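PDB 4Z9D: pertussis toxin-like subunit ArtA from Escherichia coli, which probably transfers ADP-ribose from NAD to trimeric G proteins, as the enzymatic subunit of a pertussis-like AB5 toxin. Local coordinates for residues L32-R37 with A43-S48; V120-I125 with G166-L171. The protein carries 2 engineered substitutions. One frame throughout, in Å; residues are numbered along the deposited sequence.

Contact 1. Residues L32-R37 with A43-S48; sequences LQQHLR and AGSRDS. With NAD (nicotinamide-adenine-dinucleotide), chain F.
His-35 and Ser-48 are joined by the one hydrogen bond between helix 32-37 and the loop that follows it, 2.8 Å from His-35 ND1 to Ser-48 OG; either atom could be the donor. Ser-48 OG also accepts a bond from the backbone N of Phe-50, so two partners fix one small hydroxyl. A serine suits this place because its short arm lets one oxygen take the backbone N-H of Phe-50, two residues on, while still meeting His-35. The imidazole swings out from the helix with CG anti to the backbone N (chi1 171°), and Ser-48 OG approaches the ring obliquely.

A second set of polar contacts lies further out. Ser-45 OG donates to Asp-47 OD1 over 2.8 Å, reaching it from above the carboxylate plane, 53° out of it, which braces the loop internally. Gln-34 OE1 comes only to 4.5 Å from Ser-45 OG; its hydrogen-bond partner is Asn-29 ND2.

The third group involves NAD. O3D of the nicotinamide ribose lies 3.1 Å from Leu-36 O and 3.3 Å from His-35 O, the latter at best a weak bond, while NE2 of the His-35 ring comes within 3.5 Å of NAD O2D. Backbone carbonyls and ring together thus form part of the NAD pocket.

The loop runs on into strand 50-54, against which the helix also packs: His-35 meets Phe-50 edge-to-face and touches Ala-52, and Leu-32 reaches both Phe-50 and helix 92-100.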
ATOM      1  N   LEU A  32      -5.615 -11.555  -6.287  1.00  8.31           N
ATOM      2  CA  LEU A  32      -5.566 -10.093  -6.303  1.00  8.29           C
ATOM      3  C   LEU A  32      -6.920  -9.460  -5.980  1.00 13.72           C
ATOM      4  O   LEU A  32      -6.983  -8.469  -5.265  1.00 11.23           O
ATOM      5  CB  LEU A  32      -5.058  -9.583  -7.667  1.00 10.54           C
ATOM      6  CG  LEU A  32      -4.802  -8.075  -7.818  1.00 13.05           C
ATOM      7  CD1 LEU A  32      -3.711  -7.604  -6.873  1.00 10.81           C
ATOM      8  CD2 LEU A  32      -4.432  -7.723  -9.251  1.00 11.60           C
ATOM      9  N   GLN A  33      -8.009 -10.024  -6.496  1.00 12.17           N
ATOM     10  CA  GLN A  33      -9.321  -9.439  -6.225  1.00 18.61           C
ATOM     11  C   GLN A  33      -9.656  -9.479  -4.735  1.00 14.55           C
ATOM     12  O   GLN A  33     -10.232  -8.542  -4.196  1.00 13.61           O
ATOM     13  CB  GLN A  33     -10.410 -10.126  -7.037  1.00 22.91           C
ATOM     14  CG  GLN A  33     -11.673  -9.276  -7.100  1.00 30.20           C
ATOM     15  CD  GLN A  33     -12.541  -9.594  -8.298  1.00 32.02           C
ATOM     16  OE1 GLN A  33     -13.675  -9.114  -8.412  1.00 32.06           O
ATOM     17  NE2 GLN A  33     -12.018 -10.413  -9.197  1.00 31.07           N
ATOM     18  N   GLN A  34      -9.313 -10.593  -4.096  1.00 12.58           N
ATOM     19  CA  GLN A  34      -9.433 -10.760  -2.653  1.00 13.19           C
ATOM     20  C   GLN A  34      -8.670  -9.670  -1.909  1.00 16.07           C
ATOM     21  O   GLN A  34      -9.178  -9.048  -0.977  1.00 12.90           O
ATOM     22  CB  GLN A  34      -8.881 -12.132  -2.261  1.00 15.46           C
ATOM     23  CG  GLN A  34      -9.632 -12.871  -1.201  1.00 22.56           C
ATOM     24  CD  GLN A  34      -9.341 -14.354  -1.280  1.00 18.79           C
ATOM     25  OE1 GLN A  34      -8.376 -14.832  -0.694  1.00 20.85           O
ATOM     26  NE2 GLN A  34     -10.165 -15.084  -2.028  1.00 25.41           N
ATOM     27  N   HIS A  35      -7.429  -9.446  -2.315  1.00 12.90           N
ATOM     28  CA  HIS A  35      -6.628  -8.411  -1.683  1.00 10.17           C
ATOM     29  C   HIS A  35      -7.255  -7.020  -1.848  1.00 12.64           C
ATOM     30  O   HIS A  35      -7.383  -6.261  -0.883  1.00 14.37           O
ATOM     31  CB  HIS A  35      -5.217  -8.416  -2.254  1.00 10.34           C
ATOM     32  CG  HIS A  35      -4.404  -7.249  -1.807  1.00  9.95           C
ATOM     33  ND1 HIS A  35      -3.790  -7.195  -0.571  1.00 10.95           N
ATOM     34  CD2 HIS A  35      -4.138  -6.066  -2.413  1.00  7.99           C
ATOM     35  CE1 HIS A  35      -3.171  -6.032  -0.442  1.00  9.63           C
ATOM     36  NE2 HIS A  35      -3.354  -5.337  -1.549  1.00  8.70           N
ATOM     37  N   LEU A  36      -7.644  -6.694  -3.077  1.00 11.64           N
ATOM     38  CA  LEU A  36      -8.147  -5.367  -3.386  1.00 13.05           C
ATOM     39  C   LEU A  36      -9.451  -5.066  -2.636  1.00 19.50           C
ATOM     40  O   LEU A  36      -9.736  -3.904  -2.316  1.00 15.72           O
ATOM     41  CB  LEU A  36      -8.343  -5.205  -4.894  1.00 16.80           C
ATOM     42  CG  LEU A  36      -7.083  -5.244  -5.772  1.00 13.32           C
ATOM     43  CD1 LEU A  36      -7.470  -5.178  -7.236  1.00 15.00           C
ATOM     44  CD2 LEU A  36      -6.147  -4.102  -5.428  1.00 17.69           C
ATOM     45  N   ARG A  37     -10.232  -6.106  -2.347  1.00 18.11           N
ATOM     46  CA  ARG A  37     -11.455  -5.942  -1.550  1.00 18.13           C
ATOM     47  C   ARG A  37     -11.163  -5.760  -0.069  1.00 19.53           C
ATOM     48  O   ARG A  37     -11.987  -5.215   0.666  1.00 22.53           O
ATOM     49  CB  ARG A  37     -12.374  -7.148  -1.699  1.00 17.36           C
ATOM     50  CG  ARG A  37     -12.857  -7.435  -3.091  1.00 22.67           C
ATOM     51  CD  ARG A  37     -13.735  -8.675  -3.039  1.00 22.35           C
ATOM     52  NE  ARG A  37     -14.172  -9.136  -4.351  1.00 36.56           N
ATOM     53  CZ  ARG A  37     -13.962 -10.374  -4.798  1.00 39.76           C
ATOM     54  NH1 ARG A  37     -13.329 -11.257  -4.031  1.00 33.85           N
ATOM     55  NH2 ARG A  37     -14.386 -10.737  -6.006  1.00 41.46           N
ATOM     56  N   ALA A  43      -8.493  -7.336   8.185  1.00 23.90           N
ATOM     57  CA  ALA A  43      -9.878  -7.535   8.597  1.00 29.81           C
ATOM     58  C   ALA A  43     -10.471  -8.822   8.036  1.00 30.79           C
ATOM     59  O   ALA A  43     -11.646  -9.113   8.258  1.00 30.60           O
ATOM     60  CB  ALA A  43     -10.718  -6.355   8.169  1.00 27.87           C
ATOM     61  N   GLY A  44      -9.664  -9.590   7.311  1.00 21.83           N
ATOM     62  CA  GLY A  44     -10.158 -10.783   6.641  1.00 19.24           C
ATOM     63  C   GLY A  44      -9.367 -12.041   6.951  1.00 23.18           C
ATOM     64  O   GLY A  44      -9.100 -12.331   8.114  1.00 23.21           O
ATOM     65  N   SER A  45      -8.980 -12.781   5.912  1.00 19.49           N
ATOM     66  CA  SER A  45      -8.255 -14.043   6.096  1.00 18.35           C
ATOM     67  C   SER A  45      -6.792 -13.848   6.488  1.00 17.19           C
ATOM     68  O   SER A  45      -6.117 -14.804   6.850  1.00 17.77           O
ATOM     69  CB  SER A  45      -8.341 -14.899   4.831  1.00 17.89           C
ATOM     70  OG  SER A  45      -7.779 -14.234   3.716  1.00 22.78           O
ATOM     71  N   ARG A  46      -6.307 -12.609   6.406  1.00 19.59           N
ATOM     72  CA  ARG A  46      -4.959 -12.264   6.862  1.00 15.86           C
ATOM     73  C   ARG A  46      -3.887 -13.174   6.267  1.00 14.52           C
ATOM     74  O   ARG A  46      -3.034 -13.716   6.984  1.00 11.81           O
ATOM     75  CB  ARG A  46      -4.897 -12.331   8.389  1.00 20.92           C
ATOM     76  CG  ARG A  46      -5.991 -11.509   9.047  1.00 27.00           C
ATOM     77  CD  ARG A  46      -5.911 -11.549  10.559  1.00 33.78           C
ATOM     78  NE  ARG A  46      -6.317 -10.270  11.137  1.00 40.52           N
ATOM     79  CZ  ARG A  46      -5.485  -9.302  11.509  1.00 30.75           C
ATOM     80  NH1 ARG A  46      -4.175  -9.446  11.361  1.00 35.42           N
ATOM     81  NH2 ARG A  46      -5.974  -8.179  12.022  1.00 38.85           N
ATOM     82  N   ASP A  47      -3.940 -13.360   4.956  1.00 13.34           N
ATOM     83  CA  ASP A  47      -2.915 -14.148   4.277  1.00 12.14           C
ATOM     84  C   ASP A  47      -2.503 -13.562   2.934  1.00 11.12           C
ATOM     85  O   ASP A  47      -1.847 -14.231   2.146  1.00 10.44           O
ATOM     86  CB  ASP A  47      -3.381 -15.599   4.091  1.00 16.24           C
ATOM     87  CG  ASP A  47      -4.658 -15.708   3.289  1.00 16.79           C
ATOM     88  OD1 ASP A  47      -5.190 -14.667   2.854  1.00 18.90           O
ATOM     89  OD2 ASP A  47      -5.111 -16.852   3.049  1.00 20.11           O
ATOM     90  N   SER A  48      -2.893 -12.317   2.674  1.00 11.13           N
ATOM     91  CA  SER A  48      -2.550 -11.648   1.414  1.00  9.47           C
ATOM     92  C   SER A  48      -1.059 -11.718   1.085  1.00 10.04           C
ATOM     93  O   SER A  48      -0.206 -11.556   1.966  1.00  9.62           O
ATOM     94  CB  SER A  48      -2.984 -10.188   1.454  1.00  9.46           C
ATOM     95  OG  SER A  48      -2.602  -9.540   0.251  1.00 12.39           O
TER
HETATM   96  PA  NAD F 202      -3.032  -4.468   6.058  1.00 18.45           P
HETATM   97  O1A NAD F 202      -1.816  -4.602   5.214  1.00 18.11           O
HETATM   98  O2A NAD F 202      -3.665  -5.685   6.629  1.00 23.19           O
HETATM   99  O5B NAD F 202      -2.668  -3.412   7.244  1.00 20.54           O
HETATM  100  C5B NAD F 202      -3.550  -3.078   8.329  1.00 17.85           C
HETATM  101  C4B NAD F 202      -2.744  -3.199   9.639  1.00 21.31           C
HETATM  102  O4B NAD F 202      -2.396  -4.593   9.894  1.00 22.77           O
HETATM  103  C3B NAD F 202      -1.416  -2.523   9.473  1.00 19.75           C
HETATM  104  O3B NAD F 202      -1.615  -1.086   9.643  1.00 21.62           O
HETATM  105  C2B NAD F 202      -0.696  -3.114  10.651  1.00 20.34           C
HETATM  106  O2B NAD F 202      -1.342  -2.662  11.829  1.00 21.14           O
HETATM  107  C1B NAD F 202      -1.061  -4.597  10.479  1.00 24.13           C
HETATM  108  N9A NAD F 202      -0.260  -5.434   9.516  1.00 20.96           N
HETATM  109  C8A NAD F 202      -0.186  -5.479   8.187  1.00 20.06           C
HETATM  110  N7A NAD F 202       0.664  -6.455   7.856  1.00 19.34           N
HETATM  111  C5A NAD F 202       1.104  -7.031   8.978  1.00 22.05           C
HETATM  112  C6A NAD F 202       1.957  -8.047   9.205  1.00 21.39           C
HETATM  113  N6A NAD F 202       2.496  -8.626   8.135  1.00 18.66           N
HETATM  114  N1A NAD F 202       2.264  -8.463  10.444  1.00 21.41           N
HETATM  115  C2A NAD F 202       1.664  -7.820  11.525  1.00 29.33           C
HETATM  116  N3A NAD F 202       0.780  -6.763  11.267  1.00 22.35           N
HETATM  117  C4A NAD F 202       0.521  -6.396  10.001  1.00 22.76           C
HETATM  118  O3  NAD F 202      -4.149  -3.704   5.243  1.00 14.58           O
HETATM  119  PN  NAD F 202      -3.868  -2.349   4.389  1.00 16.80           P
HETATM  120  O1N NAD F 202      -2.520  -2.395   3.757  1.00 17.73           O
HETATM  121  O2N NAD F 202      -4.281  -1.182   5.197  1.00 20.91           O
HETATM  122  O5D NAD F 202      -4.922  -2.596   3.223  1.00 19.02           O
HETATM  123  C5D NAD F 202      -6.312  -2.827   3.487  1.00 22.02           C
HETATM  124  C4D NAD F 202      -7.144  -2.376   2.282  1.00 18.57           C
HETATM  125  O4D NAD F 202      -6.701  -1.000   2.017  1.00 16.99           O
HETATM  126  C3D NAD F 202      -6.821  -3.203   1.023  1.00 15.83           C
HETATM  127  O3D NAD F 202      -7.939  -3.221   0.128  1.00 20.61           O
HETATM  128  C2D NAD F 202      -5.731  -2.334   0.426  1.00 16.63           C
HETATM  129  O2D NAD F 202      -5.544  -2.619  -0.978  1.00 20.25           O
HETATM  130  C1D NAD F 202      -6.268  -0.926   0.646  1.00 18.82           C
HETATM  131  N1N NAD F 202      -5.156   0.074   0.466  1.00 16.07           N
HETATM  132  C2N NAD F 202      -4.320   0.420   1.557  1.00 12.48           C
HETATM  133  C3N NAD F 202      -3.253   1.309   1.422  1.00 12.48           C
HETATM  134  C7N NAD F 202      -2.439   1.657   2.517  1.00 12.36           C
HETATM  135  O7N NAD F 202      -1.622   2.720   2.377  1.00 11.53           O
HETATM  136  N7N NAD F 202      -2.553   0.956   3.648  1.00 11.22           N
HETATM  137  C4N NAD F 202      -3.011   1.863   0.167  1.00 13.94           C
HETATM  138  C5N NAD F 202      -3.826   1.539  -0.917  1.00 13.43           C
HETATM  139  C6N NAD F 202      -4.885   0.645  -0.789  1.00 14.43           C

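Contact 2. Residues V120-I125 with G166-L171; sequences VAVEHI and GVIPQL
This is a small, buried, purely apolar contact between strand 118-122, the middle strand of a three-stranded antiparallel sheet, and the irregular C-terminal part of the chain that follows strand 144-152. It rests on three side chains. Val-120 and Val-122, two positions apart on the strand, both turn toward Ile-168, which faces back at them.

The two branches of the isoleucine divide the work. CG1 lies anti to the carbonyl carbon (chi1 -60°) and the chain continues extended to CD1 (chi2 165°), so that this methyl reaches Val-120 CG2 at 3.8 Å. The Val-120 and Ile-168 side chains cross at about a right angle. The shorter branch serves the other valine, Ile-168 CG2 standing 4.5 Å from Val-122 CG1, a looser touch. The backbones remain well apart, with 8.7 Å between the CA atoms of Val-122 and Ile-168. Valine is at home in an extended strand because its branched CB favours that backbone shape; isoleucine's longer branch carries CD1 out from the loop to Val-120.

Beyond Val-122 the strand is interrupted. Glu-123, with positive phi, sits at the centre of a gamma turn closed by His-124 N to Val-122 O at 2.8 Å, and its carboxylate pairs with Arg-24 at the surface. On the other side, the Ile-168 side chain also rests on Phe-50 and Tyr-89.

With no hydrogen bond across the interface and only 93 Å² buried, the association is consistent with burial of methyl groups away from water rather than with directional bonding; the strand's backbone bonds go to its neighbours in the sheet, and those of 166-171 to Ser-94 of helix 92-100 and to loop residues such as Arg-30.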
ATOM      1  N   VAL A 120       0.887  -2.620  -5.718  1.00  6.50           N
ATOM      2  CA  VAL A 120       1.153  -3.587  -4.660  1.00  7.12           C
ATOM      3  C   VAL A 120       2.595  -4.054  -4.715  1.00 10.56           C
ATOM      4  O   VAL A 120       3.155  -4.204  -5.796  1.00  8.13           O
ATOM      5  CB  VAL A 120       0.225  -4.823  -4.738  1.00  8.47           C
ATOM      6  CG1 VAL A 120      -1.237  -4.403  -4.543  1.00 14.48           C
ATOM      7  CG2 VAL A 120       0.379  -5.532  -6.065  1.00  7.53           C
ATOM      8  N   ALA A 121       3.182  -4.295  -3.544  1.00  8.65           N
ATOM      9  CA  ALA A 121       4.492  -4.933  -3.467  1.00  6.94           C
ATOM     10  C   ALA A 121       4.267  -6.372  -3.108  1.00  8.36           C
ATOM     11  O   ALA A 121       3.372  -6.698  -2.324  1.00  8.93           O
ATOM     12  CB  ALA A 121       5.369  -4.262  -2.443  1.00  4.90           C
ATOM     13  N   VAL A 122       5.084  -7.250  -3.659  1.00  8.08           N
ATOM     14  CA  VAL A 122       4.917  -8.658  -3.344  1.00  5.80           C
ATOM     15  C   VAL A 122       5.865  -9.095  -2.219  1.00  8.15           C
ATOM     16  O   VAL A 122       7.076  -8.868  -2.273  1.00  8.45           O
ATOM     17  CB  VAL A 122       5.105  -9.538  -4.607  1.00 14.17           C
ATOM     18  CG1 VAL A 122       4.010  -9.231  -5.624  1.00 14.33           C
ATOM     19  CG2 VAL A 122       6.492  -9.344  -5.230  1.00 17.46           C
ATOM     20  N   GLU A 123       5.279  -9.731  -1.206  1.00  9.97           N
ATOM     21  CA  GLU A 123       5.987 -10.360  -0.076  1.00  9.01           C
ATOM     22  C   GLU A 123       6.665  -9.395   0.912  1.00  8.98           C
ATOM     23  O   GLU A 123       6.396  -9.453   2.113  1.00 10.96           O
ATOM     24  CB  GLU A 123       7.036 -11.378  -0.572  1.00 10.25           C
ATOM     25  CG  GLU A 123       7.476 -12.327   0.558  1.00 12.41           C
ATOM     26  CD  GLU A 123       8.693 -13.204   0.232  1.00 15.94           C
ATOM     27  OE1 GLU A 123       8.836 -13.674  -0.921  1.00 15.97           O
ATOM     28  OE2 GLU A 123       9.521 -13.403   1.146  1.00 16.50           O
ATOM     29  N   HIS A 124       7.545  -8.523   0.435  1.00  7.78           N
ATOM     30  CA  HIS A 124       8.419  -7.796   1.363  1.00  7.24           C
ATOM     31  C   HIS A 124       8.974  -6.522   0.760  1.00  9.28           C
ATOM     32  O   HIS A 124       9.547  -6.550  -0.318  1.00  7.47           O
ATOM     33  CB  HIS A 124       9.589  -8.706   1.802  1.00  8.33           C
ATOM     34  CG  HIS A 124      10.592  -8.036   2.689  1.00 10.33           C
ATOM     35  ND1 HIS A 124      10.249  -7.417   3.876  1.00 12.45           N
ATOM     36  CD2 HIS A 124      11.933  -7.877   2.566  1.00 12.66           C
ATOM     37  CE1 HIS A 124      11.331  -6.909   4.437  1.00  9.80           C
ATOM     38  NE2 HIS A 124      12.364  -7.167   3.665  1.00 11.59           N
ATOM     39  N   ILE A 125       8.809  -5.418   1.473  1.00  7.84           N
ATOM     40  CA  ILE A 125       9.515  -4.173   1.182  1.00  6.56           C
ATOM     41  C   ILE A 125      10.623  -3.974   2.206  1.00  8.36           C
ATOM     42  O   ILE A 125      10.340  -3.793   3.376  1.00  8.30           O
ATOM     43  CB  ILE A 125       8.562  -2.959   1.249  1.00  7.67           C
ATOM     44  CG1 ILE A 125       7.399  -3.134   0.268  1.00  7.00           C
ATOM     45  CG2 ILE A 125       9.322  -1.636   1.003  1.00  6.59           C
ATOM     46  CD1 ILE A 125       6.250  -2.131   0.523  1.00  6.65           C
ATOM     47  N   GLY A 166       4.755  -5.113 -15.664  1.00 10.11           N
ATOM     48  CA  GLY A 166       4.014  -6.239 -16.200  1.00 10.69           C
ATOM     49  C   GLY A 166       2.937  -6.834 -15.313  1.00  9.47           C
ATOM     50  O   GLY A 166       2.452  -6.209 -14.365  1.00  9.92           O
ATOM     51  N   VAL A 167       2.545  -8.055 -15.651  1.00  8.50           N
ATOM     52  CA  VAL A 167       1.556  -8.797 -14.877  1.00  9.85           C
ATOM     53  C   VAL A 167       2.202  -9.442 -13.659  1.00  8.40           C
ATOM     54  O   VAL A 167       3.329  -9.917 -13.727  1.00  7.66           O
ATOM     55  CB  VAL A 167       0.876  -9.876 -15.750  1.00 10.92           C
ATOM     56  CG1 VAL A 167      -0.140 -10.720 -14.930  1.00  8.56           C
ATOM     57  CG2 VAL A 167       0.204  -9.214 -16.955  1.00  8.68           C
ATOM     58  N   ILE A 168       1.502  -9.424 -12.533  1.00  5.95           N
ATOM     59  CA  ILE A 168       1.972 -10.144 -11.348  1.00  4.67           C
ATOM     60  C   ILE A 168       2.041 -11.654 -11.607  1.00  8.60           C
ATOM     61  O   ILE A 168       1.055 -12.264 -12.016  1.00  7.57           O
ATOM     62  CB  ILE A 168       1.055  -9.888 -10.157  1.00  6.11           C
ATOM     63  CG1 ILE A 168       1.006  -8.395  -9.817  1.00  6.65           C
ATOM     64  CG2 ILE A 168       1.472 -10.738  -8.966  1.00  7.60           C
ATOM     65  CD1 ILE A 168      -0.156  -8.055  -8.886  1.00  6.07           C
ATOM     66  N   PRO A 169       3.219 -12.261 -11.384  1.00  6.67           N
ATOM     67  CA  PRO A 169       3.365 -13.698 -11.627  1.00  6.33           C
ATOM     68  C   PRO A 169       2.627 -14.533 -10.591  1.00  7.90           C
ATOM     69  O   PRO A 169       2.342 -14.047  -9.493  1.00  6.11           O
ATOM     70  CB  PRO A 169       4.881 -13.934 -11.547  1.00  9.26           C
ATOM     71  CG  PRO A 169       5.458 -12.718 -10.961  1.00 13.35           C
ATOM     72  CD  PRO A 169       4.506 -11.590 -11.144  1.00 11.68           C
ATOM     73  N   GLN A 170       2.307 -15.764 -10.964  1.00  5.73           N
ATOM     74  CA  GLN A 170       1.709 -16.734 -10.053  1.00  5.89           C
ATOM     75  C   GLN A 170       0.394 -16.243  -9.440  1.00  8.16           C
ATOM     76  O   GLN A 170       0.085 -16.554  -8.283  1.00  8.64           O
ATOM     77  CB  GLN A 170       2.708 -17.104  -8.937  1.00  8.61           C
ATOM     78  CG  GLN A 170       3.994 -17.789  -9.440  1.00  8.03           C
ATOM     79  CD  GLN A 170       5.214 -16.877  -9.466  1.00  9.88           C
ATOM     80  OE1 GLN A 170       5.353 -15.978  -8.631  1.00 11.16           O
ATOM     81  NE2 GLN A 170       6.115 -17.108 -10.431  1.00  4.87           N
ATOM     82  N   LEU A 171      -0.387 -15.486 -10.208  1.00  7.87           N
ATOM     83  CA  LEU A 171      -1.700 -15.045  -9.730  1.00  6.17           C
ATOM     84  C   LEU A 171      -2.650 -16.231  -9.522  1.00 10.57           C
ATOM     85  O   LEU A 171      -2.602 -17.213 -10.266  1.00  9.08           O
ATOM     86  CB  LEU A 171      -2.336 -14.041 -10.696  1.00  7.36           C
ATOM     87  CG  LEU A 171      -1.803 -12.603 -10.702  1.00  9.65           C
ATOM     88  CD1 LEU A 171      -2.366 -11.833 -11.883  1.00  9.26           C
ATOM     89  CD2 LEU A 171      -2.181 -11.899  -9.403  1.00  9.49           C
TER

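Overall arrangement
Contacts 1 and 2 have centres 14 Å apart and touch by packing alone. Val-120 CG1 lies 3.8 Å from His-35 NE2, placing a methyl of the sheet beside the imidazole, while Leu-32 CD1 comes 4.1 Å from Ile-168 CD1. Phe-50, from strand 50-54, touches residues of both contacts. NAD sets them apart: helix 32-37 supplies His-35 and Leu-36 to its pocket, whereas in contact 2 the nearest atom of the Val-120 side chain is about 6 Å from NAD. Strand 118-122 therefore backs the pocket-lining residue His-35, and Ile-168 lies a layer further out, its side chain about 9 Å from a sodium ion.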